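Local coordinates for malate dehydrogenase (Porphyromonas gingivalis, PDB 3FI9) that catalyses the NAD-dependent interconversion of malate and oxaloacetate, at the interface of chains A and B. Sequence-based numbering; all coordinates share one arbitrary frame. Chains: chain A/B, Malate dehydrogenase.

The interface of chains A and B. Residues chain A 52, 55-56, 58; chain B 160-161, 164, 170.
A bend at chi2 (-64°) in A:Glu52 and another at chi3 (67°) in B:Lys164 bring a carboxylate and an ammonium group together where their side chains cross nearly at right angles. The resulting salt bridge, 2.8 Å from B:Lys164 NZ to A:Glu52 OE2, uses the syn lone pair of that oxygen. It illustrates how one carboxylate can be shared by a cation from each chain. Within chain A, A:Arg55 reaches along its own helix, its NH1 3.1 Å from A:Glu52 OE1; the bond lies in the guanidinium plane but meets the carboxylate from above. CG of B:Lys164 lies over one face of that guanidinium toward its rim, and the neighbouring CD comes within 3.5 Å of A:Arg55 NH1. B:Glu161 binds the same ammonium weakly, and this positive charge probably eases the proximity of the two carboxylates. A water in the plane of the A:His56 ring, at its edge and 2.9 Å from NE2, joins A:Glu52 OE1, the hydroxyl OG of B:Ser160 and B:Glu161 OE2. Farther along, the amide NE2 of B:Gln170 donates to the backbone O of A:Arg55 at 2.8 Å, tilted from the carbonyl plane. This patch of a two-fold interface, probably the family's usual dimer, joins helix 44-57 of the NAD-binding Rossmann region to helix 153-166 and the short helix 170-172 of the partner's C-terminal region; its centre lies about 37 Å from the catalytic A:His182, suggesting a role in assembly.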
loop_
_atom_site.group_PDB
_atom_site.type_symbol
_atom_site.label_atom_id
_atom_site.label_comp_id
_atom_site.label_asym_id
_atom_site.label_seq_id
_atom_site.Cartn_x
_atom_site.Cartn_y
_atom_site.Cartn_z
ATOM N N GLU A 52 -4.169 -3.921 13.327
ATOM C CA GLU A 52 -3.383 -3.015 14.175
ATOM C C GLU A 52 -2.605 -2.055 13.278
ATOM O O GLU A 52 -2.602 -0.855 13.508
ATOM C CB GLU A 52 -2.431 -3.786 15.109
ATOM C CG GLU A 52 -3.137 -4.609 16.218
ATOM C CD GLU A 52 -3.934 -3.774 17.246
ATOM O OE1 GLU A 52 -4.605 -2.776 16.897
ATOM O OE2 GLU A 52 -3.920 -4.146 18.437
ATOM N N ARG A 55 -5.077 0.504 11.750
ATOM C CA ARG A 55 -5.445 1.446 12.791
ATOM C C ARG A 55 -4.345 2.496 13.061
ATOM O O ARG A 55 -4.645 3.646 13.311
ATOM C CB ARG A 55 -5.749 0.686 14.082
ATOM C CG ARG A 55 -7.082 -0.025 14.059
ATOM C CD ARG A 55 -7.063 -1.087 15.141
ATOM N NE ARG A 55 -8.371 -1.696 15.337
ATOM C CZ ARG A 55 -8.635 -2.664 16.228
ATOM N NH1 ARG A 55 -7.665 -3.188 16.942
ATOM N NH2 ARG A 55 -9.867 -3.160 16.365
ATOM N N HIS A 56 -3.100 2.074 13.048
ATOM C CA HIS A 56 -1.981 2.970 13.315
ATOM C C HIS A 56 -1.641 3.940 12.161
ATOM O O HIS A 56 -0.812 4.845 12.334
ATOM C CB HIS A 56 -0.744 2.130 13.680
ATOM C CG HIS A 56 -0.961 1.200 14.846
ATOM N ND1 HIS A 56 -0.073 0.190 15.153
ATOM C CD2 HIS A 56 -1.961 1.125 15.769
ATOM C CE1 HIS A 56 -0.529 -0.480 16.204
ATOM N NE2 HIS A 56 -1.669 0.071 16.592
ATOM N N GLY A 58 -3.927 5.857 11.032
ATOM C CA GLY A 58 -4.791 6.999 11.420
ATOM C C GLY A 58 -5.679 7.502 10.300
ATOM O O GLY A 58 -5.682 8.703 10.009
ATOM N N SER B 160 -5.426 4.636 18.898
ATOM C CA SER B 160 -6.034 3.327 18.665
ATOM C C SER B 160 -6.319 2.551 19.959
ATOM O O SER B 160 -7.422 2.019 20.149
ATOM C CB SER B 160 -5.119 2.509 17.746
ATOM O OG SER B 160 -5.553 1.155 17.638
ATOM N N GLU B 161 -5.340 2.514 20.858
ATOM C CA GLU B 161 -5.514 1.815 22.134
ATOM C C GLU B 161 -6.605 2.486 22.982
ATOM O O GLU B 161 -7.400 1.796 23.610
ATOM C CB GLU B 161 -4.192 1.673 22.905
ATOM C CG GLU B 161 -3.055 0.869 22.189
ATOM C CD GLU B 161 -3.369 -0.605 21.943
ATOM O OE1 GLU B 161 -4.037 -1.262 22.780
ATOM O OE2 GLU B 161 -2.902 -1.124 20.906
ATOM N N LYS B 164 -9.975 1.550 21.350
ATOM C CA LYS B 164 -10.256 0.148 21.716
ATOM C C LYS B 164 -10.786 0.009 23.155
ATOM O O LYS B 164 -11.761 -0.720 23.414
ATOM C CB LYS B 164 -8.998 -0.688 21.562
ATOM C CG LYS B 164 -8.671 -1.073 20.096
ATOM C CD LYS B 164 -7.217 -1.490 19.944
ATOM C CE LYS B 164 -6.895 -2.796 20.671
ATOM N NZ LYS B 164 -5.458 -3.135 20.521
ATOM N N GLN B 170 -12.243 5.324 16.155
ATOM C CA GLN B 170 -10.923 5.817 16.515
ATOM C C GLN B 170 -10.791 7.342 16.394
ATOM O O GLN B 170 -10.131 7.978 17.244
ATOM C CB GLN B 170 -9.851 5.063 15.693
ATOM C CG GLN B 170 -8.468 5.523 15.939
ATOM C CD GLN B 170 -7.441 4.545 15.362
ATOM O OE1 GLN B 170 -7.729 3.383 15.194
ATOM N NE2 GLN B 170 -6.244 5.035 15.074
HETATM O O HOH W 1 -3.687 -0.504 18.524
#